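PDB 1UZ5: molybdopterin molybdotransferase from Pyrococcus horikoshii, which probably catalyses the magnesium-dependent insertion of molybdate into adenylyl-molybdopterin, giving Mo-molybdopterin and AMP in molybdenum cofactor biosynthesis. Local coordinates for residues L9-A12 with L13-Q17; V267-L271 with G272-V276; P301-P304 with T305-L308; T309-L313 with L314-L318. All blocks are in the same frame, centred on the assembly; numbering follows the deposited sequence.

Contact 1: residues L9-A12 with L13-Q17; sequences LEKA and LEVVQ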
ATOM      1  N   LEU A   9      17.850 -19.702   8.652  1.00 47.66           N
ATOM      2  CA  LEU A   9      16.842 -18.849   8.042  1.00 48.61           C
ATOM      3  C   LEU A   9      17.511 -17.782   7.185  1.00 46.61           C
ATOM      4  O   LEU A   9      17.121 -17.555   6.039  1.00 49.86           O
ATOM      5  CB  LEU A   9      15.990 -18.180   9.126  1.00 46.60           C
ATOM      6  CG  LEU A   9      14.927 -17.174   8.663  1.00 44.28           C
ATOM      7  CD1 LEU A   9      13.973 -17.836   7.682  1.00 32.40           C
ATOM      8  CD2 LEU A   9      14.168 -16.646   9.870  1.00 39.59           C
ATOM      9  N   GLU A  10      18.528 -17.138   7.745  1.00 49.87           N
ATOM     10  CA  GLU A  10      19.245 -16.088   7.034  1.00 49.16           C
ATOM     11  C   GLU A  10      19.651 -16.529   5.635  1.00 52.15           C
ATOM     12  O   GLU A  10      19.571 -15.748   4.685  1.00 49.04           O
ATOM     13  CB  GLU A  10      20.484 -15.666   7.823  1.00 57.00           C
ATOM     14  CG  GLU A  10      21.309 -14.593   7.136  1.00 66.48           C
ATOM     15  CD  GLU A  10      20.476 -13.387   6.743  1.00 74.35           C
ATOM     16  OE1 GLU A  10      19.807 -12.814   7.630  1.00 73.90           O
ATOM     17  OE2 GLU A  10      20.494 -13.012   5.551  1.00 76.02           O
ATOM     18  N   LYS A  11      20.085 -17.778   5.502  1.00 47.18           N
ATOM     19  CA  LYS A  11      20.486 -18.277   4.194  1.00 51.69           C
ATOM     20  C   LYS A  11      19.270 -18.370   3.289  1.00 47.46           C
ATOM     21  O   LYS A  11      19.311 -17.943   2.134  1.00 44.54           O
ATOM     22  CB  LYS A  11      21.143 -19.653   4.310  1.00 57.12           C
ATOM     23  CG  LYS A  11      21.506 -20.265   2.961  1.00 63.66           C
ATOM     24  CD  LYS A  11      22.475 -19.377   2.188  1.00 77.20           C
ATOM     25  CE  LYS A  11      22.728 -19.913   0.788  1.00 73.01           C
ATOM     26  NZ  LYS A  11      23.304 -21.285   0.811  1.00 85.00           N
ATOM     27  N   ALA A  12      18.189 -18.935   3.817  1.00 48.85           N
ATOM     28  CA  ALA A  12      16.954 -19.075   3.051  1.00 46.80           C
ATOM     29  C   ALA A  12      16.467 -17.692   2.624  1.00 41.93           C
ATOM     30  O   ALA A  12      15.932 -17.526   1.528  1.00 38.61           O
ATOM     31  CB  ALA A  12      15.894 -19.773   3.887  1.00 41.52           C
ATOM     32  N   LEU A  13      16.661 -16.702   3.494  1.00 38.60           N
ATOM     33  CA  LEU A  13      16.248 -15.336   3.186  1.00 40.72           C
ATOM     34  C   LEU A  13      17.115 -14.765   2.071  1.00 48.14           C
ATOM     35  O   LEU A  13      16.614 -14.106   1.159  1.00 44.24           O
ATOM     36  CB  LEU A  13      16.346 -14.451   4.430  1.00 39.26           C
ATOM     37  CG  LEU A  13      15.336 -14.746   5.539  1.00 39.14           C
ATOM     38  CD1 LEU A  13      15.591 -13.844   6.736  1.00 39.05           C
ATOM     39  CD2 LEU A  13      13.928 -14.535   5.003  1.00 45.73           C
ATOM     40  N   GLU A  14      18.419 -15.024   2.146  1.00 46.69           N
ATOM     41  CA  GLU A  14      19.344 -14.540   1.128  1.00 40.85           C
ATOM     42  C   GLU A  14      18.985 -15.144  -0.222  1.00 39.03           C
ATOM     43  O   GLU A  14      19.073 -14.479  -1.251  1.00 41.13           O
ATOM     44  CB  GLU A  14      20.782 -14.907   1.498  1.00 41.03           C
ATOM     45  CG  GLU A  14      21.323 -14.136   2.690  1.00 60.90           C
ATOM     46  CD  GLU A  14      22.682 -14.638   3.146  1.00 73.63           C
ATOM     47  OE1 GLU A  14      23.577 -14.796   2.288  1.00 82.08           O
ATOM     48  OE2 GLU A  14      22.856 -14.869   4.362  1.00 77.63           O
ATOM     49  N   VAL A  15      18.570 -16.408  -0.210  1.00 35.35           N
ATOM     50  CA  VAL A  15      18.189 -17.095  -1.437  1.00 35.33           C
ATOM     51  C   VAL A  15      16.982 -16.431  -2.093  1.00 38.01           C
ATOM     52  O   VAL A  15      16.972 -16.197  -3.301  1.00 47.47           O
ATOM     53  CB  VAL A  15      17.852 -18.577  -1.164  1.00 39.11           C
ATOM     54  CG1 VAL A  15      17.350 -19.244  -2.437  1.00 38.47           C
ATOM     55  CG2 VAL A  15      19.087 -19.296  -0.641  1.00 45.39           C
ATOM     56  N   VAL A  16      15.958 -16.132  -1.302  1.00 41.01           N
ATOM     57  CA  VAL A  16      14.765 -15.490  -1.847  1.00 41.80           C
ATOM     58  C   VAL A  16      15.136 -14.116  -2.389  1.00 38.65           C
ATOM     59  O   VAL A  16      14.663 -13.709  -3.449  1.00 33.80           O
ATOM     60  CB  VAL A  16      13.668 -15.335  -0.776  1.00 39.61           C
ATOM     61  CG1 VAL A  16      12.470 -14.600  -1.365  1.00 39.67           C
ATOM     62  CG2 VAL A  16      13.251 -16.711  -0.263  1.00 37.53           C
ATOM     63  N   GLN A  17      15.990 -13.410  -1.657  1.00 38.77           N
ATOM     64  CA  GLN A  17      16.434 -12.089  -2.082  1.00 47.77           C
ATOM     65  C   GLN A  17      17.095 -12.193  -3.448  1.00 47.89           C
ATOM     66  O   GLN A  17      17.027 -11.263  -4.250  1.00 55.70           O
ATOM     67  CB  GLN A  17      17.428 -11.510  -1.076  1.00 43.59           C
ATOM     68  CG  GLN A  17      16.858 -11.319   0.316  1.00 59.75           C
ATOM     69  CD  GLN A  17      17.872 -10.745   1.285  1.00 66.53           C
ATOM     70  OE1 GLN A  17      18.407  -9.661   1.066  1.00 75.74           O
ATOM     71  NE2 GLN A  17      18.138 -11.471   2.364  1.00 74.01           N
TER

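Contact 2: residues V267-L271 with G272-V276; sequences VIEEL and GEVKV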
ATOM      1  N   VAL A 267       9.931 -33.861  -6.746  1.00 40.37           N
ATOM      2  CA  VAL A 267       9.259 -33.421  -7.961  1.00 43.32           C
ATOM      3  C   VAL A 267       9.886 -32.116  -8.448  1.00 38.04           C
ATOM      4  O   VAL A 267      10.127 -31.937  -9.639  1.00 41.61           O
ATOM      5  CB  VAL A 267       7.752 -33.209  -7.724  1.00 45.21           C
ATOM      6  CG1 VAL A 267       7.110 -32.600  -8.965  1.00 43.67           C
ATOM      7  CG2 VAL A 267       7.095 -34.540  -7.396  1.00 42.69           C
ATOM      8  N   ILE A 268      10.153 -31.213  -7.513  1.00 38.73           N
ATOM      9  CA  ILE A 268      10.764 -29.933  -7.847  1.00 45.10           C
ATOM     10  C   ILE A 268      12.184 -30.170  -8.354  1.00 47.80           C
ATOM     11  O   ILE A 268      12.638 -29.520  -9.298  1.00 42.94           O
ATOM     12  CB  ILE A 268      10.809 -29.005  -6.610  1.00 32.63           C
ATOM     13  CG1 ILE A 268       9.381 -28.651  -6.181  1.00 33.73           C
ATOM     14  CG2 ILE A 268      11.609 -27.750  -6.920  1.00 41.01           C
ATOM     15  CD1 ILE A 268       9.304 -27.876  -4.882  1.00 37.61           C
ATOM     16  N   GLU A 269      12.873 -31.115  -7.724  1.00 51.67           N
ATOM     17  CA  GLU A 269      14.242 -31.452  -8.094  1.00 47.08           C
ATOM     18  C   GLU A 269      14.342 -31.935  -9.537  1.00 47.03           C
ATOM     19  O   GLU A 269      15.314 -31.635 -10.234  1.00 52.30           O
ATOM     20  CB  GLU A 269      14.789 -32.532  -7.155  1.00 58.14           C
ATOM     21  CG  GLU A 269      16.253 -32.853  -7.377  1.00 66.85           C
ATOM     22  CD  GLU A 269      17.157 -31.679  -7.060  1.00 74.55           C
ATOM     23  OE1 GLU A 269      17.249 -31.305  -5.872  1.00 83.43           O
ATOM     24  OE2 GLU A 269      17.767 -31.125  -7.999  1.00 83.56           O
ATOM     25  N   GLU A 270      13.338 -32.677  -9.992  1.00 42.55           N
ATOM     26  CA  GLU A 270      13.350 -33.193 -11.355  1.00 46.65           C
ATOM     27  C   GLU A 270      12.800 -32.224 -12.395  1.00 49.79           C
ATOM     28  O   GLU A 270      13.049 -32.390 -13.589  1.00 47.32           O
ATOM     29  CB  GLU A 270      12.588 -34.519 -11.427  1.00 55.91           C
ATOM     30  CG  GLU A 270      11.122 -34.438 -11.067  1.00 66.41           C
ATOM     31  CD  GLU A 270      10.456 -35.803 -11.087  1.00 70.92           C
ATOM     32  OE1 GLU A 270      10.868 -36.676 -10.293  1.00 69.33           O
ATOM     33  OE2 GLU A 270       9.525 -36.003 -11.896  1.00 75.13           O
ATOM     34  N   LEU A 271      12.047 -31.222 -11.952  1.00 44.96           N
ATOM     35  CA  LEU A 271      11.493 -30.237 -12.877  1.00 42.25           C
ATOM     36  C   LEU A 271      12.412 -29.023 -12.936  1.00 43.76           C
ATOM     37  O   LEU A 271      12.390 -28.254 -13.901  1.00 41.75           O
ATOM     38  CB  LEU A 271      10.094 -29.801 -12.436  1.00 40.50           C
ATOM     39  CG  LEU A 271       8.940 -30.772 -12.679  1.00 40.63           C
ATOM     40  CD1 LEU A 271       7.651 -30.179 -12.132  1.00 40.68           C
ATOM     41  CD2 LEU A 271       8.804 -31.041 -14.169  1.00 36.26           C
ATOM     42  N   GLY A 272      13.225 -28.861 -11.898  1.00 39.09           N
ATOM     43  CA  GLY A 272      14.139 -27.738 -11.843  1.00 40.13           C
ATOM     44  C   GLY A 272      15.238 -27.932 -10.820  1.00 39.46           C
ATOM     45  O   GLY A 272      15.977 -28.911 -10.874  1.00 46.34           O
ATOM     46  N   GLU A 273      15.342 -27.001  -9.879  1.00 36.49           N
ATOM     47  CA  GLU A 273      16.366 -27.073  -8.846  1.00 35.58           C
ATOM     48  C   GLU A 273      15.830 -26.692  -7.473  1.00 44.28           C
ATOM     49  O   GLU A 273      14.969 -25.824  -7.349  1.00 43.97           O
ATOM     50  CB  GLU A 273      17.537 -26.153  -9.202  1.00 42.85           C
ATOM     51  CG  GLU A 273      18.602 -26.050  -8.116  1.00 59.64           C
ATOM     52  CD  GLU A 273      19.800 -25.218  -8.546  1.00 69.98           C
ATOM     53  OE1 GLU A 273      20.459 -25.594  -9.540  1.00 77.01           O
ATOM     54  OE2 GLU A 273      20.082 -24.189  -7.892  1.00 62.51           O
ATOM     55  N   VAL A 274      16.346 -27.354  -6.443  1.00 47.27           N
ATOM     56  CA  VAL A 274      15.943 -27.079  -5.075  1.00 41.32           C
ATOM     57  C   VAL A 274      17.067 -26.319  -4.392  1.00 50.76           C
ATOM     58  O   VAL A 274      18.114 -26.888  -4.088  1.00 54.41           O
ATOM     59  CB  VAL A 274      15.671 -28.382  -4.283  1.00 45.78           C
ATOM     60  CG1 VAL A 274      15.445 -28.063  -2.816  1.00 35.58           C
ATOM     61  CG2 VAL A 274      14.453 -29.094  -4.850  1.00 40.45           C
ATOM     62  N   LYS A 275      16.854 -25.027  -4.167  1.00 45.14           N
ATOM     63  CA  LYS A 275      17.852 -24.190  -3.510  1.00 46.12           C
ATOM     64  C   LYS A 275      17.884 -24.506  -2.018  1.00 47.65           C
ATOM     65  O   LYS A 275      18.950 -24.688  -1.431  1.00 49.36           O
ATOM     66  CB  LYS A 275      17.510 -22.712  -3.702  1.00 51.52           C
ATOM     67  CG  LYS A 275      17.514 -22.235  -5.148  1.00 61.66           C
ATOM     68  CD  LYS A 275      18.922 -21.957  -5.643  1.00 69.00           C
ATOM     69  CE  LYS A 275      18.902 -21.315  -7.023  1.00 66.13           C
ATOM     70  NZ  LYS A 275      20.264 -20.903  -7.462  1.00 68.16           N
ATOM     71  N   VAL A 276      16.706 -24.573  -1.411  1.00 47.45           N
ATOM     72  CA  VAL A 276      16.589 -24.850   0.014  1.00 40.11           C
ATOM     73  C   VAL A 276      15.697 -26.061   0.254  1.00 50.02           C
ATOM     74  O   VAL A 276      14.660 -26.215  -0.389  1.00 43.77           O
ATOM     75  CB  VAL A 276      15.976 -23.645   0.765  1.00 41.74           C
ATOM     76  CG1 VAL A 276      15.868 -23.947   2.254  1.00 36.39           C
ATOM     77  CG2 VAL A 276      16.819 -22.401   0.527  1.00 42.31           C
TER

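Contact 3: residues P301-P304 with T305-L308; sequences PGYP and TSCL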
ATOM      1  N   PRO A 301       4.525 -25.677   4.927  1.00 27.00           N
ATOM      2  CA  PRO A 301       3.853 -26.621   5.828  1.00 33.02           C
ATOM      3  C   PRO A 301       2.339 -26.626   5.618  1.00 37.97           C
ATOM      4  O   PRO A 301       1.758 -25.625   5.190  1.00 36.77           O
ATOM      5  CB  PRO A 301       4.217 -26.100   7.216  1.00 32.80           C
ATOM      6  CG  PRO A 301       5.539 -25.433   7.001  1.00 33.96           C
ATOM      7  CD  PRO A 301       5.324 -24.706   5.696  1.00 29.39           C
ATOM      8  N   GLY A 302       1.706 -27.752   5.935  1.00 31.23           N
ATOM      9  CA  GLY A 302       0.266 -27.864   5.788  1.00 29.22           C
ATOM     10  C   GLY A 302      -0.510 -27.331   6.981  1.00 29.25           C
ATOM     11  O   GLY A 302      -1.681 -26.977   6.851  1.00 29.22           O
ATOM     12  N   TYR A 303       0.123 -27.286   8.152  1.00 31.51           N
ATOM     13  CA  TYR A 303      -0.545 -26.771   9.345  1.00 29.79           C
ATOM     14  C   TYR A 303      -0.803 -25.279   9.104  1.00 33.70           C
ATOM     15  O   TYR A 303       0.134 -24.511   8.917  1.00 31.25           O
ATOM     16  CB  TYR A 303       0.343 -26.946  10.577  1.00 30.44           C
ATOM     17  CG  TYR A 303      -0.382 -26.698  11.877  1.00 29.64           C
ATOM     18  CD1 TYR A 303      -1.452 -27.511  12.261  1.00 35.00           C
ATOM     19  CD2 TYR A 303      -0.022 -25.647  12.715  1.00 31.86           C
ATOM     20  CE1 TYR A 303      -2.146 -27.282  13.443  1.00 32.16           C
ATOM     21  CE2 TYR A 303      -0.713 -25.407  13.905  1.00 31.19           C
ATOM     22  CZ  TYR A 303      -1.775 -26.229  14.258  1.00 30.97           C
ATOM     23  OH  TYR A 303      -2.485 -25.988  15.410  1.00 35.46           O
ATOM     24  N   PRO A 304      -2.081 -24.857   9.115  1.00 35.55           N
ATOM     25  CA  PRO A 304      -2.510 -23.469   8.890  1.00 32.58           C
ATOM     26  C   PRO A 304      -1.630 -22.330   9.416  1.00 30.15           C
ATOM     27  O   PRO A 304      -1.164 -21.507   8.632  1.00 28.09           O
ATOM     28  CB  PRO A 304      -3.917 -23.455   9.477  1.00 39.11           C
ATOM     29  CG  PRO A 304      -4.417 -24.815   9.086  1.00 32.14           C
ATOM     30  CD  PRO A 304      -3.236 -25.700   9.469  1.00 29.65           C
ATOM     31  N   THR A 305      -1.403 -22.267  10.727  1.00 26.19           N
ATOM     32  CA  THR A 305      -0.575 -21.197  11.288  1.00 26.89           C
ATOM     33  C   THR A 305       0.890 -21.286  10.860  1.00 31.93           C
ATOM     34  O   THR A 305       1.595 -20.276  10.825  1.00 31.41           O
ATOM     35  CB  THR A 305      -0.626 -21.181  12.831  1.00 30.86           C
ATOM     36  OG1 THR A 305      -0.051 -22.387  13.342  1.00 43.49           O
ATOM     37  CG2 THR A 305      -2.061 -21.063  13.317  1.00 28.17           C
ATOM     38  N   SER A 306       1.352 -22.495  10.548  1.00 28.66           N
ATOM     39  CA  SER A 306       2.734 -22.693  10.118  1.00 32.38           C
ATOM     40  C   SER A 306       2.880 -22.249   8.667  1.00 28.89           C
ATOM     41  O   SER A 306       3.907 -21.693   8.275  1.00 29.09           O
ATOM     42  CB  SER A 306       3.132 -24.166  10.253  1.00 29.79           C
ATOM     43  OG  SER A 306       3.007 -24.595  11.595  1.00 33.93           O
ATOM     44  N   CYS A 307       1.849 -22.513   7.876  1.00 26.32           N
ATOM     45  CA  CYS A 307       1.828 -22.121   6.471  1.00 27.86           C
ATOM     46  C   CYS A 307       1.828 -20.596   6.431  1.00 32.60           C
ATOM     47  O   CYS A 307       2.556 -19.977   5.656  1.00 28.12           O
ATOM     48  CB  CYS A 307       0.558 -22.650   5.806  1.00 22.69           C
ATOM     49  SG  CYS A 307       0.324 -22.180   4.084  1.00 28.65           S
ATOM     50  N   LEU A 308       1.006 -20.004   7.293  1.00 27.74           N
ATOM     51  CA  LEU A 308       0.882 -18.556   7.374  1.00 32.69           C
ATOM     52  C   LEU A 308       2.201 -17.925   7.805  1.00 38.98           C
ATOM     53  O   LEU A 308       2.645 -16.925   7.235  1.00 27.25           O
ATOM     54  CB  LEU A 308      -0.227 -18.195   8.364  1.00 35.58           C
ATOM     55  CG  LEU A 308      -0.546 -16.719   8.584  1.00 38.33           C
ATOM     56  CD1 LEU A 308      -0.823 -16.040   7.252  1.00 34.95           C
ATOM     57  CD2 LEU A 308      -1.744 -16.606   9.514  1.00 42.98           C
TER

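Contact 4: residues T309-L313 with L314-L318; sequences TNFTL and LVVPL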
ATOM      1  N   THR A 309       2.827 -18.517   8.815  1.00 34.57           N
ATOM      2  CA  THR A 309       4.097 -18.016   9.318  1.00 30.03           C
ATOM      3  C   THR A 309       5.186 -18.091   8.260  1.00 31.61           C
ATOM      4  O   THR A 309       5.891 -17.112   8.022  1.00 31.64           O
ATOM      5  CB  THR A 309       4.548 -18.798  10.565  1.00 31.28           C
ATOM      6  OG1 THR A 309       3.706 -18.449  11.667  1.00 32.47           O
ATOM      7  CG2 THR A 309       5.997 -18.477  10.917  1.00 35.77           C
ATOM      8  N   ASN A 310       5.327 -19.248   7.620  1.00 29.35           N
ATOM      9  CA  ASN A 310       6.353 -19.404   6.597  1.00 29.07           C
ATOM     10  C   ASN A 310       6.062 -18.551   5.367  1.00 36.70           C
ATOM     11  O   ASN A 310       6.981 -18.081   4.698  1.00 27.19           O
ATOM     12  CB  ASN A 310       6.488 -20.872   6.200  1.00 38.57           C
ATOM     13  CG  ASN A 310       7.249 -21.684   7.232  1.00 44.25           C
ATOM     14  OD1 ASN A 310       6.938 -21.653   8.423  1.00 47.66           O
ATOM     15  ND2 ASN A 310       8.253 -22.419   6.777  1.00 46.32           N
ATOM     16  N   PHE A 311       4.781 -18.364   5.065  1.00 28.78           N
ATOM     17  CA  PHE A 311       4.373 -17.547   3.926  1.00 28.46           C
ATOM     18  C   PHE A 311       4.893 -16.130   4.153  1.00 24.05           C
ATOM     19  O   PHE A 311       5.534 -15.534   3.287  1.00 32.53           O
ATOM     20  CB  PHE A 311       2.843 -17.534   3.822  1.00 29.21           C
ATOM     21  CG  PHE A 311       2.293 -16.483   2.886  1.00 23.98           C
ATOM     22  CD1 PHE A 311       2.421 -16.618   1.512  1.00 22.17           C
ATOM     23  CD2 PHE A 311       1.622 -15.374   3.389  1.00 31.61           C
ATOM     24  CE1 PHE A 311       1.885 -15.666   0.648  1.00 23.79           C
ATOM     25  CE2 PHE A 311       1.081 -14.414   2.536  1.00 23.10           C
ATOM     26  CZ  PHE A 311       1.213 -14.563   1.162  1.00 26.45           C
ATOM     27  N   THR A 312       4.617 -15.611   5.343  1.00 28.22           N
ATOM     28  CA  THR A 312       5.023 -14.269   5.727  1.00 31.30           C
ATOM     29  C   THR A 312       6.536 -14.072   5.716  1.00 40.51           C
ATOM     30  O   THR A 312       7.039 -13.051   5.238  1.00 33.74           O
ATOM     31  CB  THR A 312       4.494 -13.943   7.127  1.00 29.59           C
ATOM     32  OG1 THR A 312       3.065 -14.025   7.119  1.00 34.96           O
ATOM     33  CG2 THR A 312       4.925 -12.541   7.557  1.00 34.93           C
ATOM     34  N   LEU A 313       7.257 -15.056   6.240  1.00 39.92           N
ATOM     35  CA  LEU A 313       8.711 -14.984   6.313  1.00 38.73           C
ATOM     36  C   LEU A 313       9.439 -15.132   4.987  1.00 37.39           C
ATOM     37  O   LEU A 313      10.429 -14.445   4.742  1.00 37.53           O
ATOM     38  CB  LEU A 313       9.237 -16.046   7.282  1.00 36.78           C
ATOM     39  CG  LEU A 313       9.020 -15.792   8.773  1.00 46.26           C
ATOM     40  CD1 LEU A 313       9.354 -17.043   9.568  1.00 43.53           C
ATOM     41  CD2 LEU A 313       9.891 -14.623   9.212  1.00 38.16           C
ATOM     42  N   LEU A 314       8.941 -16.011   4.124  1.00 30.35           N
ATOM     43  CA  LEU A 314       9.605 -16.284   2.853  1.00 34.99           C
ATOM     44  C   LEU A 314       8.988 -15.728   1.577  1.00 34.22           C
ATOM     45  O   LEU A 314       9.699 -15.205   0.718  1.00 37.10           O
ATOM     46  CB  LEU A 314       9.762 -17.798   2.678  1.00 32.65           C
ATOM     47  CG  LEU A 314      10.375 -18.592   3.838  1.00 40.60           C
ATOM     48  CD1 LEU A 314      10.385 -20.069   3.485  1.00 32.19           C
ATOM     49  CD2 LEU A 314      11.784 -18.100   4.122  1.00 40.41           C
ATOM     50  N   VAL A 315       7.675 -15.848   1.435  1.00 30.41           N
ATOM     51  CA  VAL A 315       7.029 -15.390   0.215  1.00 29.25           C
ATOM     52  C   VAL A 315       6.692 -13.903   0.183  1.00 32.40           C
ATOM     53  O   VAL A 315       6.908 -13.237  -0.829  1.00 26.45           O
ATOM     54  CB  VAL A 315       5.747 -16.204  -0.064  1.00 28.32           C
ATOM     55  CG1 VAL A 315       5.195 -15.852  -1.438  1.00 26.92           C
ATOM     56  CG2 VAL A 315       6.057 -17.704   0.019  1.00 28.58           C
ATOM     57  N   VAL A 316       6.172 -13.385   1.287  1.00 32.06           N
ATOM     58  CA  VAL A 316       5.792 -11.982   1.354  1.00 33.35           C
ATOM     59  C   VAL A 316       6.915 -11.024   0.942  1.00 33.75           C
ATOM     60  O   VAL A 316       6.703 -10.155   0.099  1.00 34.13           O
ATOM     61  CB  VAL A 316       5.260 -11.632   2.762  1.00 30.27           C
ATOM     62  CG1 VAL A 316       5.019 -10.136   2.887  1.00 36.15           C
ATOM     63  CG2 VAL A 316       3.946 -12.384   3.005  1.00 30.78           C
ATOM     64  N   PRO A 317       8.124 -11.177   1.511  1.00 36.93           N
ATOM     65  CA  PRO A 317       9.211 -10.270   1.125  1.00 31.18           C
ATOM     66  C   PRO A 317       9.433 -10.237  -0.392  1.00 32.71           C
ATOM     67  O   PRO A 317       9.692  -9.181  -0.971  1.00 35.51           O
ATOM     68  CB  PRO A 317      10.407 -10.833   1.888  1.00 35.85           C
ATOM     69  CG  PRO A 317       9.764 -11.346   3.152  1.00 34.92           C
ATOM     70  CD  PRO A 317       8.557 -12.076   2.599  1.00 34.48           C
ATOM     71  N   LEU A 318       9.321 -11.398  -1.030  1.00 32.37           N
ATOM     72  CA  LEU A 318       9.498 -11.505  -2.473  1.00 31.68           C
ATOM     73  C   LEU A 318       8.424 -10.707  -3.208  1.00 37.72           C
ATOM     74  O   LEU A 318       8.718  -9.942  -4.126  1.00 35.40           O
ATOM     75  CB  LEU A 318       9.421 -12.971  -2.911  1.00 22.08           C
ATOM     76  CG  LEU A 318       9.539 -13.255  -4.411  1.00 30.21           C
ATOM     77  CD1 LEU A 318      10.889 -12.775  -4.924  1.00 35.01           C
ATOM     78  CD2 LEU A 318       9.374 -14.746  -4.669  1.00 31.52           C
TER
HETATM   79  O   HOH W   1      11.978 -13.965   2.366  1.00 40.33           O

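Contact 1: residues L9-A12 with L13-Q17
L13 lies one turn after L9 on helix 9-18 and packs against it. Its N-H bonds to L9 O at 2.7 Å. The two leucines cross obliquely, and L13 CD1 reaches L9 CG at 3.9 Å. L13 CG also rests against the L9 carbonyl oxygen.

E14 comes next and meets E10. Its backbone N bonds to E10 O. The side chains cross at about a right angle. Both are acidic, yet E14 OE2 lies 3.2 Å from E10 OE2, with the carboxylate planes turned 34° apart. Two like charges this close should repel, and a shared proton or a shifted ionisation would be one way to ease this. The bend in E10 brings its carboxylate there: chi2 is 53°, which folds the chain back along the helix toward the next turn. Both residues are exposed, so solvent probably screens the charges.

V15 sits over K11. V15 N bonds to K11 O at 2.9 Å, and V15 CG2 packs against that same oxygen at 3.1 Å. The methyl also meets the aliphatic part of the lysine, 4.0 Å from K11 CE.

V16 N closes the next helical bond, to A12 O at 3.2 Å, and V16 CG2 leans on the same carbonyl. Q17 continues the helical pattern with a bond from its N to L13 O.

The helix is amphipathic, with glutamates and lysine on the open side. V16, on the buried side, packs on L318 of helix 304-322. Q17 touches R321 of the same helix, and V15 touches K275 and V276 of strand 273-277.

Contact 2: residues V267-L271 with G272-V276
E269 and V274 meet where helix 263-271 hands over to strand 273-277. The E269 side chain starts at CB, which points away from the strand yet still comes 4.2 Å from V274 CG2. CG lies anti to the backbone N, and the chain then bends at chi2, 65°. That bend turns the carboxylate back over the start of the strand. OE1 ends beside the valine, 3.7 Å from V274 CB and equally near V274 CG2. OE2 points to the backbone side instead and lies 4.0 Å from G272 O. The two side chains cross at about a right angle.

The turn itself is a helix C-terminus ended by glycine. G272 N makes a bent bond to I268 O at 2.7 Å. G272 then leaves helical geometry with phi -163° and psi -123°, a conformation that is poor for a residue with a CB. The strand that follows is an edge strand of the mixed sheet in the probable molybdopterin-binding domain. It pairs with strand 288-292, and K275 and V276 both face I289, which makes a classic beta bulge.

Beside E269, I268 CG2 packs on V274 CG2 at 3.8 Å. These side chains also cross at about a right angle, and both touch I288 of strand 288-292. The L271 side chain leads away to I292 and to I240 of helix 233-246. On the exposed side, K275 NZ makes a salt bridge to E273 OE2 at 3.3 Å.

Contact 3: residues P301-P304 with T305-L308
Y303 and S306 meet at the N-terminus of helix 304-322, with Y303 in the N-cap position. P304 follows in the first turn, where no N-H is needed for a helical bond. The loop P301-P304 leads from strand 295-300 into this helix, within the probable molybdopterin-binding domain.

The hydrogen bonds are all from backbone to backbone. Y303 O takes two N-H groups. C307 N gives a good bond at 2.8 Å, with an angle of 155°. S306 N gives a weak one at 2.9 Å. L308 N bonds to P304 O and carries the helix onward.

The contacts of the tyrosine ring are with hydroxyl oxygens. S306 OG lies at the ring edge, near its plane, 3.4 Å from Y303 CD2. T305 OG1 comes in obliquely, 3.1 Å from Y303 CE2. The threonine hydroxyl sits between its own N and carbonyl carbon (chi1 64°), which turns it toward the ring. With an alanine at Y303, both hydroxyls would probably lose the ring beside them, and a gap would open toward A368 and S371 of helix 368-374, which the ring also touches. A sulfate lies about 6 Å from the S306 side chain, probably from the crystallisation liquor, though it may mark a pocket.

The apolar contacts are made by the prolines. P301 CB packs on S306 CB at 3.8 Å. P304 is buried and touches F372 and I207. P301 O comes within 3.3 Å of C307 CB.

Contact 4: residues T309-L313 with L314-L318
The F311 ring lies against V315 and V316. V316 CG2 sits over one face, 4.0 Å from the ring centroid and 27° off the normal, a CH-pi contact. V315 comes in obliquely, its CB 3.7 Å from F311 CD1. CG of F311 is anti to the backbone N, chi1 167°, which swings the ring along the helix toward the next turn. The same ring packs on L212, A215 and I216 of helix 208-219. Replacing F311 with an alanine would probably leave V316 CG2 without its aromatic face and open a gap toward helix 208-219.

Outward from the ring, F311 O takes two N-H groups from opposite faces of its plane: V315 N at 2.8 Å and V316 N at 3.0 Å. The second makes a wider, pi-type turn. P317 then brings no N-H, and the helix kinks. T312 O meets P317 CD at 3.2 Å instead. At the polar edge, a water donates to L313 O at 2.9 Å and to L314 O at 3.1 Å. The proline has no N-H for L313 O, and the water's bond probably compensates in part.

Contacts 3 and 4 follow one another on helix 304-322, with centres 12 Å apart, and P301 touches N310 between them. Contact 1 belongs to the N-terminal region but lies against the probable molybdopterin-binding domain. Its centre is 11 Å from that of contact 4, and L13 CD2 meets L313 O at 3.5 Å. It also joins contact 2, where V15 CG1 packs on K275 CB at 3.7 Å. Helix 9-18 therefore touches both helix 304-322 and strand 273-277. Contacts 2 and 4 do not touch; their nearest atoms are about 7 Å apart. The sulfate lies by contact 3, whose nearest atoms are about 11 Å from those of contacts 1 and 2.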